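Local coordinates for putative NAD(P)H-flavin oxidoreductase (Streptococcus pyogenes serotype M1, PDB 2HAY) that binds FMN and, as a putative NAD(P)H-flavin oxidoreductase of the nitroreductase family, probably passes electrons from a nicotinamide cofactor through the flavin to an acceptor, at the interface of chains A and B. Coordinates in Å, arbitrary orientation; residue numbers count along the deposited sequence, not the author numbering. Chains: chain A/B, Putative NAD(P)H-flavin oxidoreductase.

Contact 1: the interface of chains A and B. Residues chain A 8, 12, 161; chain B 11, 37, 158, 161-162.
A:Ile12 pushes its two branches into a groove between two helices of chain B, lined by B:Leu37, B:Thr158, B:Leu161 and B:Leu162. Its gamma-methyl CG2 stands anti to the backbone N (chi1 -61° for CG1) and rests on the methyl CG2 of B:Thr158 at 3.8 Å. The longer branch is extended, and its terminal CD1 lies 3.8 Å from CD2 of B:Leu37. That same CD1 lies 4.0 Å from CB of B:Leu161, touching this leucine near its root and not at its methyls. All three of these partners are crossed at a slant, so aliphatic groups pack round the isoleucine from several sides. B:Leu37 comes from the helix opposite, its CG anti to the backbone N (chi1 -173°), which carries CD2 across to CB and CD1 of A:Ile12. Beyond B:Leu161 CB, the side chain turns towards its own symmetry mate: the CD1 methyls of A:Leu161 and B:Leu161 meet tip to tip at 3.7 Å. Just ahead of the helix, A:Ile8 lays its CG2 3.8 Å from the carbonyl O of B:Leu161, while B:Gln11 borders the patch more loosely. In the fold, the start of helix 9-18 of chain A packs against helix 32-43 and the C-terminal end of the long helix 137-162 of chain B, and the C-terminal ends of the two long helices meet at the paired leucines.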
loop_
_atom_site.group_PDB
_atom_site.type_symbol
_atom_site.label_atom_id
_atom_site.label_comp_id
_atom_site.label_asym_id
_atom_site.label_seq_id
_atom_site.Cartn_x
_atom_site.Cartn_y
_atom_site.Cartn_z
ATOM N N ILE A 8 -2.780 24.617 -0.305
ATOM C CA ILE A 8 -2.831 23.125 -0.467
ATOM C C ILE A 8 -2.136 22.405 0.697
ATOM O O ILE A 8 -2.534 21.301 1.069
ATOM C CB ILE A 8 -2.263 22.670 -1.848
ATOM C CG1 ILE A 8 -3.070 23.308 -2.988
ATOM C CG2 ILE A 8 -2.341 21.152 -2.003
ATOM C CD1 ILE A 8 -2.284 23.540 -4.304
ATOM N N ILE A 12 -3.899 19.514 2.864
ATOM C CA ILE A 12 -3.315 18.178 3.003
ATOM C C ILE A 12 -3.107 17.815 4.481
ATOM O O ILE A 12 -3.531 16.744 4.938
ATOM C CB ILE A 12 -2.018 17.985 2.147
ATOM C CG1 ILE A 12 -2.336 18.157 0.663
ATOM C CG2 ILE A 12 -1.407 16.576 2.365
ATOM C CD1 ILE A 12 -1.110 18.169 -0.239
ATOM N N LEU A 161 -9.877 13.697 2.254
ATOM C CA LEU A 161 -10.045 14.973 1.544
ATOM C C LEU A 161 -11.521 15.328 1.291
ATOM O O LEU A 161 -11.862 16.495 1.167
ATOM C CB LEU A 161 -9.255 14.956 0.246
ATOM C CG LEU A 161 -7.700 15.044 0.321
ATOM C CD1 LEU A 161 -7.124 14.605 -1.006
ATOM C CD2 LEU A 161 -7.198 16.473 0.671
ATOM N N GLN B 11 -10.227 18.906 -7.785
ATOM C CA GLN B 11 -8.856 18.857 -7.322
ATOM C C GLN B 11 -8.314 17.421 -7.212
ATOM O O GLN B 11 -7.192 17.123 -7.661
ATOM C CB GLN B 11 -8.776 19.588 -5.996
ATOM C CG GLN B 11 -7.442 19.615 -5.338
ATOM C CD GLN B 11 -7.505 20.235 -3.954
ATOM O OE1 GLN B 11 -8.593 20.540 -3.423
ATOM N NE2 GLN B 11 -6.325 20.409 -3.342
ATOM N N LEU B 37 6.071 17.788 3.871
ATOM C CA LEU B 37 4.671 17.372 3.804
ATOM C C LEU B 37 4.533 15.959 3.264
ATOM O O LEU B 37 3.759 15.181 3.813
ATOM C CB LEU B 37 3.835 18.342 2.975
ATOM C CG LEU B 37 2.319 18.122 2.949
ATOM C CD1 LEU B 37 1.713 18.139 4.354
ATOM C CD2 LEU B 37 1.707 19.237 2.100
ATOM N N THR B 158 -0.102 12.900 -2.108
ATOM C CA THR B 158 0.396 14.177 -1.607
ATOM C C THR B 158 1.284 14.865 -2.653
ATOM O O THR B 158 1.023 15.996 -2.991
ATOM C CB THR B 158 1.142 13.979 -0.270
ATOM O OG1 THR B 158 0.249 13.345 0.652
ATOM C CG2 THR B 158 1.604 15.330 0.324
ATOM N N LEU B 161 -0.995 16.121 -5.627
ATOM C CA LEU B 161 -1.726 17.325 -5.218
ATOM C C LEU B 161 -0.833 18.573 -5.202
ATOM O O LEU B 161 -1.303 19.700 -5.383
ATOM C CB LEU B 161 -2.372 17.116 -3.846
ATOM C CG LEU B 161 -3.572 16.182 -3.826
ATOM C CD1 LEU B 161 -3.798 15.610 -2.410
ATOM C CD2 LEU B 161 -4.871 16.837 -4.348
ATOM N N LEU B 162 0.460 18.335 -5.024
ATOM C CA LEU B 162 1.460 19.370 -5.022
ATOM C C LEU B 162 2.031 19.639 -6.427
ATOM O O LEU B 162 2.765 20.600 -6.622
ATOM C CB LEU B 162 2.568 18.969 -4.043
ATOM C CG LEU B 162 2.228 19.101 -2.550
ATOM C CD1 LEU B 162 3.430 18.621 -1.737
ATOM C CD2 LEU B 162 1.842 20.565 -2.170
#

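Contact 2: the interface of chains A and B. Residues chain A 73, 170-173; chain B 122, 126, 130.
A:Trp73 is held by B:Leu122, B:Phe126 and B:Asp130, which lie along one side of a chain B helix. The indole N-H, NE1, donates a hydrogen bond to the carboxylate oxygen OD2 of B:Asp130 at 2.7 Å. The acceptor lies close to the ring plane and is met nearly along its C-O axis, but the bond is bent, with 134° at the hydrogen. Over one indole face sits the methyl CD2 of B:Leu122, 3.7 Å from the centroid of the five-membered ring, in a CH-pi contact; the other methyl, CD1, reaches CE3 on the six-membered ring at 3.5 Å. The opposite face is covered towards its rim by CA of A:Gly171, so the indole is clamped between a leucine of the partner subunit and a glycine of its own. The indole edge meets the phenyl face of B:Phe126 near its rim, the two rings close to perpendicular, with CZ2 of A:Trp73 3.7 Å from CD2 of B:Phe126. Further along the phenyl ring, CE2 lies 3.4 Å from the carbonyl O of A:Glu170, and CZ passes beside that residue's CB.

Behind these contacts, OD2 of B:Asp130 also lies in plane at the edge of its neighbour B:Phe126, in the corner where the phenyl and indole edges meet. Its other oxygen, OD1, is 3.5 Å from CB of A:His173, whose imidazole is turned steeply, 80°, from the carboxylate plane. The indole reaches this place from a chi1 of 67°, with CG between the backbone N and the carbonyl carbon. In the fold, helix 116-130 of chain B lies over two chain A loops: that carrying A:Trp73, between 3-10 helix 69-71 and helix 76-81, and segment 170-173, between strand 165-169 and helix 174-183. A:Glu170 and A:Gly171 also line the FMN pocket, placing this helix beside the flavin site.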
loop_
_atom_site.group_PDB
_atom_site.type_symbol
_atom_site.label_atom_id
_atom_site.label_comp_id
_atom_site.label_asym_id
_atom_site.label_seq_id
_atom_site.Cartn_x
_atom_site.Cartn_y
_atom_site.Cartn_z
ATOM N N TRP A 73 -12.574 -10.401 13.836
ATOM C CA TRP A 73 -12.339 -9.683 15.103
ATOM C C TRP A 73 -12.086 -8.175 14.981
ATOM O O TRP A 73 -12.538 -7.399 15.831
ATOM C CB TRP A 73 -11.232 -10.360 15.939
ATOM C CG TRP A 73 -9.823 -10.294 15.342
ATOM C CD1 TRP A 73 -9.221 -11.247 14.578
ATOM C CD2 TRP A 73 -8.854 -9.247 15.510
ATOM N NE1 TRP A 73 -7.951 -10.849 14.235
ATOM C CE2 TRP A 73 -7.697 -9.631 14.799
ATOM C CE3 TRP A 73 -8.860 -8.009 16.175
ATOM C CZ2 TRP A 73 -6.564 -8.828 14.719
ATOM C CZ3 TRP A 73 -7.728 -7.200 16.092
ATOM C CH2 TRP A 73 -6.589 -7.620 15.374
ATOM N N GLU A 170 -7.276 -5.659 8.549
ATOM C CA GLU A 170 -6.694 -6.975 8.288
ATOM C C GLU A 170 -7.205 -7.980 9.327
ATOM O O GLU A 170 -6.933 -9.180 9.218
ATOM C CB GLU A 170 -5.156 -6.945 8.368
ATOM C CG GLU A 170 -4.421 -6.207 7.222
ATOM C CD GLU A 170 -2.898 -6.186 7.402
ATOM O OE1 GLU A 170 -2.162 -5.981 6.393
ATOM O OE2 GLU A 170 -2.418 -6.388 8.520
ATOM N N GLY A 171 -7.910 -7.498 10.349
ATOM C CA GLY A 171 -8.256 -8.335 11.502
ATOM C C GLY A 171 -9.368 -9.337 11.277
ATOM O O GLY A 171 -10.472 -9.199 11.851
ATOM N N PHE A 172 -9.086 -10.335 10.443
ATOM C CA PHE A 172 -10.035 -11.415 10.152
ATOM C C PHE A 172 -9.299 -12.714 9.800
ATOM O O PHE A 172 -8.110 -12.701 9.492
ATOM C CB PHE A 172 -11.050 -11.019 9.045
ATOM C CG PHE A 172 -10.416 -10.613 7.737
ATOM C CD1 PHE A 172 -10.093 -9.278 7.496
ATOM C CD2 PHE A 172 -10.145 -11.561 6.749
ATOM C CE1 PHE A 172 -9.504 -8.878 6.307
ATOM C CE2 PHE A 172 -9.559 -11.191 5.541
ATOM C CZ PHE A 172 -9.247 -9.830 5.310
ATOM N N HIS A 173 -9.998 -13.830 9.846
ATOM C CA HIS A 173 -9.390 -15.100 9.470
ATOM C C HIS A 173 -9.452 -15.242 7.972
ATOM O O HIS A 173 -10.538 -15.431 7.409
ATOM C CB HIS A 173 -10.083 -16.283 10.159
ATOM C CG HIS A 173 -9.398 -17.591 9.915
ATOM N ND1 HIS A 173 -8.646 -18.226 10.880
ATOM C CD2 HIS A 173 -9.331 -18.371 8.809
ATOM C CE1 HIS A 173 -8.153 -19.349 10.380
ATOM N NE2 HIS A 173 -8.557 -19.463 9.127
ATOM N N LEU B 122 -4.413 -11.772 21.268
ATOM C CA LEU B 122 -5.048 -11.535 19.973
ATOM C C LEU B 122 -4.029 -11.464 18.837
ATOM O O LEU B 122 -4.250 -11.990 17.734
ATOM C CB LEU B 122 -5.831 -10.221 19.980
ATOM C CG LEU B 122 -7.284 -10.365 19.514
ATOM C CD1 LEU B 122 -7.903 -8.977 19.409
ATOM C CD2 LEU B 122 -7.412 -11.180 18.190
ATOM N N PHE B 126 -3.840 -13.874 15.655
ATOM C CA PHE B 126 -3.805 -13.139 14.394
ATOM C C PHE B 126 -2.644 -13.613 13.504
ATOM O O PHE B 126 -2.841 -13.875 12.319
ATOM C CB PHE B 126 -3.715 -11.632 14.641
ATOM C CG PHE B 126 -3.494 -10.810 13.388
ATOM C CD1 PHE B 126 -2.307 -10.088 13.205
ATOM C CD2 PHE B 126 -4.487 -10.741 12.392
ATOM C CE1 PHE B 126 -2.114 -9.304 12.037
ATOM C CE2 PHE B 126 -4.311 -9.982 11.232
ATOM C CZ PHE B 126 -3.138 -9.260 11.044
ATOM N N ASP B 130 -5.087 -16.308 11.691
ATOM C CA ASP B 130 -5.684 -15.389 10.688
ATOM C C ASP B 130 -4.814 -15.205 9.457
ATOM O O ASP B 130 -5.301 -15.326 8.346
ATOM C CB ASP B 130 -6.030 -14.028 11.295
ATOM C CG ASP B 130 -7.006 -14.145 12.433
ATOM O OD1 ASP B 130 -7.693 -15.160 12.491
ATOM O OD2 ASP B 130 -7.087 -13.241 13.281
#

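The C-alpha centres of contact 1 and contact 2 lie about 33 Å apart, and they have no residue in common. Contact 1 joins helices by aliphatic side chains, whereas contact 2 sets a helix of one subunit against loops of the other and includes a hydrogen bond. Both recur with the chains exchanged, so the two-fold interface extends from the long helices to the surroundings of both flavin sites. Such an extensive pairing agrees with the dimers typical of nitroreductases. Because contact 2 includes FMN-pocket residues, dimer formation probably contributes to shaping the active site.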